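Local coordinates for protein uracil-dna glycosylase (Deinococcus radiodurans, PDB 4UQM) that belongs to the uracil-DNA glycosylase superfamily, whose members share a compact single-domain fold with a central parallel beta-sheet flanked by helices, at residues Arg16-Pro24 with Phe35-Thr44; Leu72-Leu80 with Ala170-Ile181. The protein carries 1 engineered substitution. All coordinates share one frame; numbering follows the deposited sequence.

Contact 1 of 2, residues Arg16-Pro24 with Phe35-Thr44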
ATOM      1  N   ARG A  16      19.753  11.875  16.150  1.00 37.52           N
ATOM      2  CA  ARG A  16      18.358  12.351  16.367  1.00 35.03           C
ATOM      3  C   ARG A  16      17.369  11.534  15.530  1.00 31.56           C
ATOM      4  O   ARG A  16      17.721  11.094  14.426  1.00 31.91           O
ATOM      5  CB  ARG A  16      18.228  13.877  16.054  1.00 37.18           C
ATOM      6  N   PRO A  17      16.134  11.327  16.030  1.00 31.07           N
ATOM      7  CA  PRO A  17      15.125  10.687  15.173  1.00 29.68           C
ATOM      8  C   PRO A  17      14.838  11.535  13.913  1.00 28.26           C
ATOM      9  O   PRO A  17      14.972  12.754  13.913  1.00 34.38           O
ATOM     10  CB  PRO A  17      13.886  10.558  16.089  1.00 30.59           C
ATOM     11  CG  PRO A  17      14.373  10.875  17.461  1.00 35.00           C
ATOM     12  CD  PRO A  17      15.535  11.791  17.289  1.00 34.19           C
ATOM     13  N   ILE A  18      14.525  10.833  12.827  1.00 27.80           N
ATOM     14  CA  ILE A  18      14.205  11.433  11.532  1.00 26.93           C
ATOM     15  C   ILE A  18      12.714  11.184  11.339  1.00 25.17           C
ATOM     16  O   ILE A  18      12.292  10.119  10.813  1.00 24.61           O
ATOM     17  CB  ILE A  18      15.040  10.817  10.397  1.00 27.91           C
ATOM     18  CG1 ILE A  18      16.543  10.755  10.701  1.00 29.26           C
ATOM     19  CG2 ILE A  18      14.851  11.620   9.125  1.00 28.58           C
ATOM     20  CD1 ILE A  18      17.235   9.630   9.918  1.00 31.04           C
ATOM     21  N   ILE A  19      11.905  12.118  11.800  1.00 24.82           N
ATOM     22  CA  ILE A  19      10.461  11.899  11.861  1.00 23.39           C
ATOM     23  C   ILE A  19       9.773  12.644  10.719  1.00 23.05           C
ATOM     24  O   ILE A  19       9.941  13.874  10.587  1.00 24.27           O
ATOM     25  CB  ILE A  19       9.885  12.372  13.192  1.00 25.58           C
ATOM     26  CG1 ILE A  19      10.557  11.634  14.359  1.00 26.37           C
ATOM     27  CG2 ILE A  19       8.369  12.200  13.186  1.00 26.50           C
ATOM     28  CD1 ILE A  19      10.398  12.315  15.702  1.00 29.51           C
ATOM     29  N   PRO A  20       9.017  11.921   9.876  1.00 21.80           N
ATOM     30  CA  PRO A  20       8.285  12.637   8.821  1.00 21.51           C
ATOM     31  C   PRO A  20       7.251  13.580   9.368  1.00 22.77           C
ATOM     32  O   PRO A  20       6.641  13.318  10.441  1.00 25.06           O
ATOM     33  CB  PRO A  20       7.571  11.513   8.040  1.00 20.05           C
ATOM     34  CG  PRO A  20       8.268  10.260   8.438  1.00 21.75           C
ATOM     35  CD  PRO A  20       8.753  10.483   9.842  1.00 21.65           C
ATOM     36  N   ALA A  21       7.071  14.682   8.645  1.00 21.09           N
ATOM     37  CA  ALA A  21       6.125  15.715   9.104  1.00 23.23           C
ATOM     38  C   ALA A  21       4.694  15.298   8.874  1.00 22.66           C
ATOM     39  O   ALA A  21       4.396  14.593   7.901  1.00 21.54           O
ATOM     40  CB  ALA A  21       6.395  17.002   8.372  1.00 22.50           C
ATOM     41  N   ASN A  22       3.798  15.812   9.720  1.00 24.09           N
ATOM     42  CA  ASN A  22       2.375  15.775   9.474  1.00 24.96           C
ATOM     43  C   ASN A  22       1.831  14.344   9.302  1.00 22.64           C
ATOM     44  O   ASN A  22       1.074  14.070   8.348  1.00 24.10           O
ATOM     45  CB  ASN A  22       1.999  16.634   8.252  1.00 25.59           C
ATOM     46  CG  ASN A  22       0.471  16.826   8.093  1.00 27.13           C
ATOM     47  OD1 ASN A  22      -0.260  16.822   9.063  1.00 30.93           O
ATOM     48  ND2 ASN A  22       0.004  16.942   6.864  1.00 29.06           N
ATOM     49  N   LEU A  23       2.277  13.444  10.180  1.00 22.89           N
ATOM     50  CA  LEU A  23       1.664  12.126  10.331  1.00 20.80           C
ATOM     51  C   LEU A  23       0.603  12.178  11.413  1.00 21.84           C
ATOM     52  O   LEU A  23       0.719  12.958  12.397  1.00 22.81           O
ATOM     53  CB  LEU A  23       2.692  11.058  10.723  1.00 22.27           C
ATOM     54  CG  LEU A  23       3.873  10.816   9.782  1.00 22.29           C
ATOM     55  CD1 LEU A  23       4.735   9.739  10.330  1.00 26.31           C
ATOM     56  CD2 LEU A  23       3.351  10.468   8.405  1.00 25.32           C
ATOM     57  N   PRO A  24      -0.477  11.394  11.233  1.00 20.81           N
ATOM     58  CA  PRO A  24      -1.442  11.240  12.304  1.00 22.33           C
ATOM     59  C   PRO A  24      -0.722  10.822  13.583  1.00 22.37           C
ATOM     60  O   PRO A  24       0.270  10.094  13.554  1.00 22.12           O
ATOM     61  CB  PRO A  24      -2.367  10.121  11.787  1.00 20.93           C
ATOM     62  CG  PRO A  24      -2.245  10.190  10.322  1.00 20.28           C
ATOM     63  CD  PRO A  24      -0.833  10.583  10.045  1.00 20.28           C
ATOM     64  N   PHE A  35      11.602   5.468  13.610  1.00 22.51           N
ATOM     65  CA  PHE A  35      12.238   6.719  13.185  1.00 22.13           C
ATOM     66  C   PHE A  35      13.497   7.031  13.971  1.00 22.39           C
ATOM     67  O   PHE A  35      14.353   7.771  13.520  1.00 23.33           O
ATOM     68  CB  PHE A  35      11.251   7.888  13.251  1.00 23.32           C
ATOM     69  CG  PHE A  35       9.995   7.666  12.417  1.00 22.05           C
ATOM     70  CD1 PHE A  35      10.097   7.271  11.125  1.00 21.98           C
ATOM     71  CD2 PHE A  35       8.717   7.898  12.931  1.00 23.05           C
ATOM     72  CE1 PHE A  35       8.956   7.063  10.346  1.00 21.82           C
ATOM     73  CE2 PHE A  35       7.592   7.716  12.159  1.00 21.68           C
ATOM     74  CZ  PHE A  35       7.695   7.254  10.884  1.00 21.29           C
ATOM     75  N   SER A  36      13.603   6.405  15.148  1.00 24.38           N
ATOM     76  CA  SER A  36      14.734   6.540  16.058  1.00 26.28           C
ATOM     77  C   SER A  36      15.831   5.467  15.878  1.00 26.64           C
ATOM     78  O   SER A  36      16.872   5.565  16.483  1.00 29.51           O
ATOM     79  CB  SER A  36      14.215   6.537  17.526  1.00 27.49           C
ATOM     80  OG  SER A  36      13.056   7.381  17.730  1.00 27.85           O
ATOM     81  N   ALA A  37      15.575   4.431  15.073  1.00 24.83           N
ATOM     82  CA  ALA A  37      16.399   3.252  15.017  1.00 26.11           C
ATOM     83  C   ALA A  37      17.604   3.397  14.106  1.00 24.97           C
ATOM     84  O   ALA A  37      17.517   4.052  13.054  1.00 23.77           O
ATOM     85  CB  ALA A  37      15.550   2.074  14.562  1.00 25.40           C
ATOM     86  N   PRO A  38      18.719   2.722  14.465  1.00 27.07           N
ATOM     87  CA  PRO A  38      19.853   2.715  13.551  1.00 27.00           C
ATOM     88  C   PRO A  38      19.543   2.260  12.103  1.00 25.47           C
ATOM     89  O   PRO A  38      20.017   2.928  11.156  1.00 24.35           O
ATOM     90  CB  PRO A  38      20.864   1.819  14.267  1.00 28.32           C
ATOM     91  CG  PRO A  38      20.543   1.970  15.706  1.00 30.12           C
ATOM     92  CD  PRO A  38      19.056   2.090  15.759  1.00 28.90           C
ATOM     93  N   TYR A  39      18.747   1.199  11.898  1.00 23.76           N
ATOM     94  CA  TYR A  39      18.486   0.751  10.528  1.00 23.42           C
ATOM     95  C   TYR A  39      17.813   1.857   9.700  1.00 21.72           C
ATOM     96  O   TYR A  39      18.008   1.957   8.490  1.00 21.98           O
ATOM     97  CB  TYR A  39      17.617  -0.533  10.458  1.00 23.11           C
ATOM     98  CG  TYR A  39      16.126  -0.279  10.564  1.00 21.57           C
ATOM     99  CD1 TYR A  39      15.365   0.028   9.432  1.00 20.45           C
ATOM    100  CD2 TYR A  39      15.466  -0.345  11.817  1.00 23.41           C
ATOM    101  CE1 TYR A  39      14.029   0.303   9.481  1.00 19.93           C
ATOM    102  CE2 TYR A  39      14.109  -0.072  11.884  1.00 23.20           C
ATOM    103  CZ  TYR A  39      13.415   0.291  10.723  1.00 20.48           C
ATOM    104  OH  TYR A  39      12.099   0.547  10.781  1.00 20.82           O
ATOM    105  N   PHE A  40      17.002   2.684  10.349  1.00 21.05           N
ATOM    106  CA  PHE A  40      16.252   3.699   9.652  1.00 20.09           C
ATOM    107  C   PHE A  40      17.146   4.882   9.307  1.00 20.44           C
ATOM    108  O   PHE A  40      17.004   5.508   8.236  1.00 20.24           O
ATOM    109  CB  PHE A  40      15.026   4.122  10.481  1.00 20.85           C
ATOM    110  CG  PHE A  40      14.083   4.988   9.740  1.00 19.95           C
ATOM    111  CD1 PHE A  40      13.095   4.439   8.920  1.00 20.65           C
ATOM    112  CD2 PHE A  40      14.175   6.349   9.825  1.00 21.29           C
ATOM    113  CE1 PHE A  40      12.241   5.265   8.223  1.00 21.08           C
ATOM    114  CE2 PHE A  40      13.334   7.146   9.104  1.00 21.60           C
ATOM    115  CZ  PHE A  40      12.378   6.617   8.297  1.00 21.02           C
ATOM    116  N   HIS A  41      18.093   5.166  10.185  1.00 21.16           N
ATOM    117  CA  HIS A  41      19.094   6.173   9.889  1.00 22.45           C
ATOM    118  C   HIS A  41      19.910   5.729   8.661  1.00 23.01           C
ATOM    119  O   HIS A  41      20.195   6.513   7.788  1.00 23.15           O
ATOM    120  CB  HIS A  41      20.032   6.376  11.100  1.00 23.67           C
ATOM    121  CG  HIS A  41      21.085   7.415  10.879  1.00 29.74           C
ATOM    122  ND1 HIS A  41      20.918   8.725  11.284  1.00 35.04           N
ATOM    123  CD2 HIS A  41      22.338   7.338  10.366  1.00 31.48           C
ATOM    124  CE1 HIS A  41      22.000   9.417  10.976  1.00 35.12           C
ATOM    125  NE2 HIS A  41      22.880   8.593  10.428  1.00 34.25           N
ATOM    126  N   GLU A  42      20.312   4.461   8.642  1.00 22.51           N
ATOM    127  CA  GLU A  42      21.083   3.915   7.506  1.00 22.69           C
ATOM    128  C   GLU A  42      20.269   3.907   6.212  1.00 20.38           C
ATOM    129  O   GLU A  42      20.797   4.272   5.157  1.00 22.01           O
ATOM    130  CB  GLU A  42      21.634   2.519   7.798  1.00 24.36           C
ATOM    131  CG  GLU A  42      22.697   2.470   8.894  1.00 27.64           C
ATOM    132  CD  GLU A  42      23.868   3.430   8.705  1.00 29.50           C
ATOM    133  OE1 GLU A  42      24.349   3.586   7.572  1.00 36.58           O
ATOM    134  OE2 GLU A  42      24.330   4.050   9.694  1.00 37.90           O
ATOM    135  N   LEU A  43      19.009   3.506   6.306  1.00 19.25           N
ATOM    136  CA  LEU A  43      18.116   3.582   5.147  1.00 19.28           C
ATOM    137  C   LEU A  43      18.014   5.030   4.644  1.00 19.20           C
ATOM    138  O   LEU A  43      18.166   5.293   3.451  1.00 18.93           O
ATOM    139  CB  LEU A  43      16.729   3.105   5.544  1.00 18.05           C
ATOM    140  CG  LEU A  43      15.564   3.365   4.562  1.00 18.51           C
ATOM    141  CD1 LEU A  43      15.773   2.599   3.270  1.00 19.48           C
ATOM    142  CD2 LEU A  43      14.261   3.032   5.246  1.00 18.50           C
ATOM    143  N   THR A  44      17.813   5.969   5.567  1.00 19.50           N
ATOM    144  CA  THR A  44      17.693   7.390   5.182  1.00 20.93           C
ATOM    145  C   THR A  44      18.960   7.900   4.474  1.00 20.32           C
ATOM    146  O   THR A  44      18.908   8.568   3.426  1.00 20.30           O
ATOM    147  CB  THR A  44      17.334   8.225   6.412  1.00 21.80           C
ATOM    148  OG1 THR A  44      16.043   7.828   6.883  1.00 23.24           O
ATOM    149  CG2 THR A  44      17.314   9.701   6.093  1.00 23.68           C
TER
HETATM  150  O   HOH W   1      18.634   8.564  13.504  1.00 30.81           O

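Contact 2 of 2, residues Leu72-Leu80 with Ala170-Ile181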
ATOM      1  N   LEU A  72      -3.787   5.038  11.698  1.00 19.14           N
ATOM      2  CA  LEU A  72      -3.780   3.679  12.199  1.00 19.62           C
ATOM      3  C   LEU A  72      -5.143   3.259  12.729  1.00 20.77           C
ATOM      4  O   LEU A  72      -5.626   2.154  12.448  1.00 20.58           O
ATOM      5  CB  LEU A  72      -2.734   3.584  13.329  1.00 19.73           C
ATOM      6  CG  LEU A  72      -2.602   2.269  14.092  1.00 21.29           C
ATOM      7  CD1 LEU A  72      -2.438   1.075  13.164  1.00 22.21           C
ATOM      8  CD2 LEU A  72      -1.465   2.376  15.101  1.00 22.84           C
ATOM      9  N   GLY A  73      -5.771   4.121  13.504  1.00 21.22           N
ATOM     10  CA  GLY A  73      -7.088   3.836  14.035  1.00 23.25           C
ATOM     11  C   GLY A  73      -8.196   3.636  13.009  1.00 22.48           C
ATOM     12  O   GLY A  73      -9.261   3.096  13.363  1.00 25.22           O
ATOM     13  N   GLU A  74      -8.003   4.114  11.775  1.00 21.25           N
ATOM     14  CA  GLU A  74      -9.005   3.971  10.735  1.00 20.05           C
ATOM     15  C   GLU A  74      -8.754   2.788   9.824  1.00 21.08           C
ATOM     16  O   GLU A  74      -9.620   2.477   9.024  1.00 21.17           O
ATOM     17  CB  GLU A  74      -9.033   5.241   9.876  1.00 22.34           C
ATOM     18  CG  GLU A  74      -9.454   6.450  10.698  1.00 26.63           C
ATOM     19  CD  GLU A  74      -9.671   7.737   9.930  1.00 30.18           C
ATOM     20  OE1 GLU A  74      -9.848   7.724   8.717  1.00 32.78           O
ATOM     21  OE2 GLU A  74      -9.712   8.807  10.587  1.00 36.17           O
ATOM     22  N   VAL A  75      -7.639   2.093   9.958  1.00 19.12           N
ATOM     23  CA  VAL A  75      -7.332   1.008   9.021  1.00 18.53           C
ATOM     24  C   VAL A  75      -8.313  -0.155   9.198  1.00 19.97           C
ATOM     25  O   VAL A  75      -8.427  -0.702  10.273  1.00 21.99           O
ATOM     26  CB  VAL A  75      -5.882   0.486   9.200  1.00 19.13           C
ATOM     27  CG1 VAL A  75      -5.583  -0.656   8.257  1.00 18.65           C
ATOM     28  CG2 VAL A  75      -4.874   1.597   8.988  1.00 18.54           C
ATOM     29  N   LYS A  76      -8.995  -0.519   8.123  1.00 19.14           N
ATOM     30  CA  LYS A  76      -9.724  -1.740   8.075  1.00 20.30           C
ATOM     31  C   LYS A  76      -9.262  -2.715   7.013  1.00 18.46           C
ATOM     32  O   LYS A  76      -9.527  -3.925   7.150  1.00 18.54           O
ATOM     33  CB  LYS A  76     -11.214  -1.486   8.031  1.00 23.96           C
ATOM     34  CG  LYS A  76     -11.748  -0.846   6.834  1.00 24.04           C
ATOM     35  CD  LYS A  76     -13.262  -0.574   7.095  1.00 29.25           C
ATOM     36  CE  LYS A  76     -14.046  -0.301   5.848  1.00 29.52           C
ATOM     37  NZ  LYS A  76     -15.424   0.002   6.316  1.00 31.80           N
ATOM     38  N   VAL A  77      -8.582  -2.201   5.985  1.00 17.26           N
ATOM     39  CA  VAL A  77      -7.995  -3.055   4.940  1.00 18.06           C
ATOM     40  C   VAL A  77      -6.600  -2.548   4.687  1.00 17.77           C
ATOM     41  O   VAL A  77      -6.389  -1.321   4.637  1.00 17.25           O
ATOM     42  CB  VAL A  77      -8.802  -2.990   3.622  1.00 17.69           C
ATOM     43  CG1 VAL A  77      -8.139  -3.838   2.523  1.00 17.71           C
ATOM     44  CG2 VAL A  77     -10.259  -3.418   3.850  1.00 17.88           C
ATOM     45  N   LEU A  78      -5.626  -3.452   4.644  1.00 16.11           N
ATOM     46  CA  LEU A  78      -4.278  -3.070   4.320  1.00 15.78           C
ATOM     47  C   LEU A  78      -3.911  -3.776   3.027  1.00 16.31           C
ATOM     48  O   LEU A  78      -3.858  -4.965   2.991  1.00 16.62           O
ATOM     49  CB  LEU A  78      -3.312  -3.433   5.465  1.00 15.79           C
ATOM     50  CG  LEU A  78      -1.875  -2.911   5.336  1.00 16.59           C
ATOM     51  CD1 LEU A  78      -1.190  -2.910   6.679  1.00 17.95           C
ATOM     52  CD2 LEU A  78      -1.062  -3.743   4.329  1.00 17.67           C
ATOM     53  N   ILE A  79      -3.723  -3.000   1.969  1.00 14.93           N
ATOM     54  CA  ILE A  79      -3.263  -3.483   0.675  1.00 15.06           C
ATOM     55  C   ILE A  79      -1.758  -3.333   0.640  1.00 15.24           C
ATOM     56  O   ILE A  79      -1.249  -2.252   0.891  1.00 15.71           O
ATOM     57  CB  ILE A  79      -3.932  -2.783  -0.537  1.00 16.36           C
ATOM     58  CG1 ILE A  79      -5.385  -3.228  -0.589  1.00 16.07           C
ATOM     59  CG2 ILE A  79      -3.224  -3.017  -1.862  1.00 18.82           C
ATOM     60  CD1 ILE A  79      -6.211  -2.557  -1.641  1.00 16.54           C
ATOM     61  N   LEU A  80      -1.032  -4.407   0.328  1.00 15.52           N
ATOM     62  CA  LEU A  80       0.415  -4.358   0.278  1.00 15.35           C
ATOM     63  C   LEU A  80       0.919  -4.854  -1.069  1.00 14.72           C
ATOM     64  O   LEU A  80       0.734  -6.021  -1.412  1.00 16.35           O
ATOM     65  CB  LEU A  80       1.013  -5.203   1.398  1.00 16.00           C
ATOM     66  CG  LEU A  80       2.515  -5.053   1.655  1.00 15.97           C
ATOM     67  CD1 LEU A  80       2.861  -3.655   2.077  1.00 15.63           C
ATOM     68  CD2 LEU A  80       3.072  -6.038   2.615  1.00 16.82           C
ATOM     69  N   ALA A 170       1.993  -2.902  13.734  1.00 19.75           N
ATOM     70  CA  ALA A 170       1.116  -1.952  14.435  1.00 21.87           C
ATOM     71  C   ALA A 170      -0.362  -2.197  14.098  1.00 20.68           C
ATOM     72  O   ALA A 170      -1.251  -2.127  14.969  1.00 21.79           O
ATOM     73  CB  ALA A 170       1.481  -0.546  14.062  1.00 21.44           C
ATOM     74  N   VAL A 171      -0.631  -2.473  12.823  1.00 19.35           N
ATOM     75  CA  VAL A 171      -1.992  -2.812  12.393  1.00 19.27           C
ATOM     76  C   VAL A 171      -2.410  -4.154  12.988  1.00 20.56           C
ATOM     77  O   VAL A 171      -3.534  -4.279  13.463  1.00 21.09           O
ATOM     78  CB  VAL A 171      -2.075  -2.823  10.860  1.00 19.09           C
ATOM     79  CG1 VAL A 171      -3.444  -3.216  10.396  1.00 19.54           C
ATOM     80  CG2 VAL A 171      -1.738  -1.419  10.309  1.00 19.10           C
ATOM     81  N   ASN A 172      -1.516  -5.153  12.987  1.00 19.73           N
ATOM     82  CA  ASN A 172      -1.859  -6.461  13.561  1.00 21.36           C
ATOM     83  C   ASN A 172      -2.215  -6.406  15.049  1.00 22.59           C
ATOM     84  O   ASN A 172      -3.022  -7.184  15.559  1.00 22.60           O
ATOM     85  CB  ASN A 172      -0.665  -7.383  13.390  1.00 20.69           C
ATOM     86  CG  ASN A 172      -0.926  -8.761  13.907  1.00 22.87           C
ATOM     87  OD1 ASN A 172      -1.756  -9.492  13.360  1.00 22.52           O
ATOM     88  ND2 ASN A 172      -0.230  -9.144  14.949  1.00 23.79           N
ATOM     89  N   ALA A 173      -1.596  -5.478  15.754  1.00 21.97           N
ATOM     90  CA  ALA A 173      -1.898  -5.250  17.171  1.00 24.17           C
ATOM     91  C   ALA A 173      -3.316  -4.710  17.422  1.00 26.65           C
ATOM     92  O   ALA A 173      -3.767  -4.704  18.585  1.00 29.38           O
ATOM     93  CB  ALA A 173      -0.864  -4.308  17.781  1.00 25.92           C
ATOM     94  N   LYS A 174      -4.004  -4.208  16.392  1.00 23.70           N
ATOM     95  CA  LYS A 174      -5.400  -3.783  16.586  1.00 24.32           C
ATOM     96  C   LYS A 174      -6.276  -4.991  16.901  1.00 26.47           C
ATOM     97  O   LYS A 174      -6.081  -6.080  16.347  1.00 26.75           O
ATOM     98  CB  LYS A 174      -5.934  -3.054  15.356  1.00 24.16           C
ATOM     99  CG  LYS A 174      -5.284  -1.698  15.034  1.00 26.82           C
ATOM    100  CD  LYS A 174      -5.529  -1.320  13.581  1.00 25.68           C
ATOM    101  CE  LYS A 174      -6.952  -1.173  13.173  1.00 27.75           C
ATOM    102  NZ  LYS A 174      -7.454   0.177  13.069  1.00 29.52           N
ATOM    103  N   GLU A 175      -7.274  -4.763  17.737  1.00 26.88           N
ATOM    104  CA  GLU A 175      -8.189  -5.818  18.166  1.00 28.77           C
ATOM    105  C   GLU A 175      -9.269  -6.087  17.113  1.00 27.77           C
ATOM    106  O   GLU A 175      -9.562  -7.240  16.812  1.00 31.96           O
ATOM    107  CB  GLU A 175      -8.743  -5.495  19.570  1.00 31.40           C
ATOM    108  CG  GLU A 175      -7.585  -5.404  20.588  1.00 36.42           C
ATOM    109  CD  GLU A 175      -7.920  -4.923  21.998  1.00 39.95           C
ATOM    110  OE1 GLU A 175      -8.513  -3.806  22.167  1.00 43.89           O
ATOM    111  OE2 GLU A 175      -7.480  -5.635  22.953  1.00 45.33           O
ATOM    112  N   GLU A 176      -9.782  -5.036  16.510  1.00 28.80           N
ATOM    113  CA  GLU A 176     -10.840  -5.192  15.501  1.00 28.35           C
ATOM    114  C   GLU A 176     -10.281  -5.688  14.199  1.00 25.45           C
ATOM    115  O   GLU A 176      -9.179  -5.326  13.833  1.00 24.70           O
ATOM    116  CB  GLU A 176     -11.608  -3.913  15.247  1.00 30.77           C
ATOM    117  CG  GLU A 176     -13.058  -4.237  14.894  1.00 34.74           C
ATOM    118  CD  GLU A 176     -13.997  -3.059  15.035  1.00 36.65           C
ATOM    119  OE1 GLU A 176     -13.471  -1.914  15.161  1.00 43.97           O
ATOM    120  OE2 GLU A 176     -15.242  -3.284  15.037  1.00 41.55           O
ATOM    121  N   ARG A 177     -11.063  -6.538  13.535  1.00 25.77           N
ATOM    122  CA  ARG A 177     -10.658  -7.147  12.282  1.00 23.85           C
ATOM    123  C   ARG A 177     -10.086  -6.168  11.254  1.00 22.80           C
ATOM    124  O   ARG A 177     -10.692  -5.154  10.873  1.00 23.09           O
ATOM    125  CB  ARG A 177     -11.846  -7.862  11.619  1.00 25.12           C
ATOM    126  CG  ARG A 177     -11.507  -8.417  10.241  1.00 24.88           C
ATOM    127  CD  ARG A 177     -12.459  -9.492   9.824  1.00 24.15           C
ATOM    128  NE  ARG A 177     -12.269 -10.760  10.561  1.00 25.01           N
ATOM    129  CZ  ARG A 177     -12.940 -11.869  10.298  1.00 26.01           C
ATOM    130  NH1 ARG A 177     -13.975 -11.856   9.448  1.00 27.25           N
ATOM    131  NH2 ARG A 177     -12.653 -12.993  10.946  1.00 28.03           N
ATOM    132  N   VAL A 178      -8.928  -6.524  10.741  1.00 21.95           N
ATOM    133  CA  VAL A 178      -8.329  -5.938   9.570  1.00 21.22           C
ATOM    134  C   VAL A 178      -8.132  -7.037   8.538  1.00 20.23           C
ATOM    135  O   VAL A 178      -7.691  -8.172   8.857  1.00 20.73           O
ATOM    136  CB  VAL A 178      -6.984  -5.273   9.916  1.00 20.01           C
ATOM    137  CG1 VAL A 178      -6.315  -4.775   8.693  1.00 19.24           C
ATOM    138  CG2 VAL A 178      -7.231  -4.123  10.888  1.00 20.83           C
ATOM    139  N   VAL A 179      -8.453  -6.715   7.300  1.00 18.23           N
ATOM    140  CA  VAL A 179      -8.132  -7.585   6.171  1.00 18.27           C
ATOM    141  C   VAL A 179      -6.848  -7.129   5.532  1.00 18.38           C
ATOM    142  O   VAL A 179      -6.742  -5.980   5.061  1.00 18.16           O
ATOM    143  CB  VAL A 179      -9.298  -7.618   5.162  1.00 18.35           C
ATOM    144  CG1 VAL A 179      -8.973  -8.538   3.976  1.00 19.50           C
ATOM    145  CG2 VAL A 179     -10.654  -7.967   5.798  1.00 19.74           C
ATOM    146  N   PHE A 180      -5.875  -8.008   5.478  1.00 17.81           N
ATOM    147  CA  PHE A 180      -4.614  -7.773   4.827  1.00 17.86           C
ATOM    148  C   PHE A 180      -4.610  -8.447   3.479  1.00 17.23           C
ATOM    149  O   PHE A 180      -4.772  -9.679   3.407  1.00 18.93           O
ATOM    150  CB  PHE A 180      -3.467  -8.358   5.667  1.00 17.24           C
ATOM    151  CG  PHE A 180      -3.290  -7.736   7.051  1.00 17.92           C
ATOM    152  CD1 PHE A 180      -4.129  -8.056   8.115  1.00 20.44           C
ATOM    153  CD2 PHE A 180      -2.248  -6.850   7.281  1.00 18.29           C
ATOM    154  CE1 PHE A 180      -3.898  -7.538   9.374  1.00 19.56           C
ATOM    155  CE2 PHE A 180      -2.020  -6.286   8.551  1.00 18.86           C
ATOM    156  CZ  PHE A 180      -2.865  -6.631   9.590  1.00 19.88           C
ATOM    157  N   ILE A 181      -4.393  -7.661   2.437  1.00 15.75           N
ATOM    158  CA  ILE A 181      -4.306  -8.150   1.052  1.00 16.23           C
ATOM    159  C   ILE A 181      -2.857  -8.020   0.602  1.00 16.25           C
ATOM    160  O   ILE A 181      -2.336  -6.934   0.463  1.00 15.87           O
ATOM    161  CB  ILE A 181      -5.232  -7.336   0.087  1.00 16.99           C
ATOM    162  CG1 ILE A 181      -6.688  -7.360   0.585  1.00 16.99           C
ATOM    163  CG2 ILE A 181      -5.084  -7.812  -1.355  1.00 17.62           C
ATOM    164  CD1 ILE A 181      -7.566  -6.413  -0.237  1.00 17.79           C
TER

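Contact 1 of 2, residues Arg16-Pro24 with Phe35-Thr44
P20 lies over one face of the F35 ring. Its CD sits 3.5 Å from the F35 ring centroid and 14° off the ring normal, a CH-pi contact. L23 reaches the far end of the same ring, with L23 CD1 3.9 Å from F35 CZ. F35 has CG anti to its carbonyl carbon (chi1 -57°), which turns the ring toward both residues. F40 CE2 meets the edge of the F35 ring, in plane, and lies 3.6 Å from I18 O. I18 is packed as closely: it meets T44 tip to tip, with I18 CD1 3.7 Å from T44 OG1, which itself donates to F40 O. One backbone bond joins the segments, I18 N to F35 O at 3.1 Å. It is fairly straight, but the donor stands above the carbonyl plane. The arrangement packs the extended N-terminal arm across the junction between helix 25-35 and helix 38-53. F64 adds to the packing around P20 and F40. The solvent side is looser. On the side of I18 away from T44, a water bridges R16 O, to which it donates at 2.8 Å, and H41 ND1. P17 and S36 meet at the exposed margin, where S36 OG is bonded to L32 O of helix 25-35.

Contact 2 of 2, residues Leu72-Leu80 with Ala170-Ile181
K174 reaches across to two backbone carbonyls of the 72-80 segment. K174 NZ lies 2.8 Å from L72 O and 3.1 Å from V75 O. Both bonds run in the carbonyl planes, and the second uses a lone pair of V75 O. The lysine chain bends at chi3 (60°) and chi4 (102°), and this brings NZ between the two acceptors. L72 O also accepts from V75 N, so two donors grip it at the 3-10 turn. G73 O is close to K174 NZ, but the angle is too poor for a bond. The two ammonium bonds tie the turn before one strand to the loop before the other.

Further along, the backbones pair directly. V179 N donates to K76 O at 3.0 Å, and L78 N to V179 O at 2.8 Å. I181 N then donates to L78 O, and L80 N to I181 O. The last bond is nearly along the C=O axis (176° at the oxygen). The other edge of strand 77-81 is bonded to strand 138-142, through V77 and I79 with L139.

The side chains sort onto two faces. V77, I79, V179 and I181 share one, where I181 CD1 is 3.8 Å from V77 CG1, and T224 of helix 220-230 packs there. L78 and F180 share the other, with L78 CD1 3.9 Å from F180 CE2. On that side V171 of helix 160-172 sets CG2 between L72 CD1 and L78 CD1, while its CG1 meets V75 CG1. W27 packs against V75 and V171.

Two adjacent parallel strands at the middle of a four-stranded sheet, with helices on both faces, are typical of the alpha/beta/alpha fold of the uracil-DNA glycosylase superfamily.

How the contacts relate
The two contacts follow one another along the chain, with contact 1 complete before contact 2 begins. Their centres are about 22 Å apart and their nearest atoms about 5 Å, without touching. Helix 25-35 links them: Q28 and L32 meet the side chains of contact 1, while W27 and A30 meet those of contact 2. D26 of the same helix also accepts from the backbone N of L72 and of G73. The centre of contact 1 is about 19 Å from the centre of the chain, that of contact 2 about 12 Å; contact 2 includes the sheet's middle strands. Contact 2 is also nearer the bound nucleic acid, about 9 Å between nearest atoms against about 16 Å.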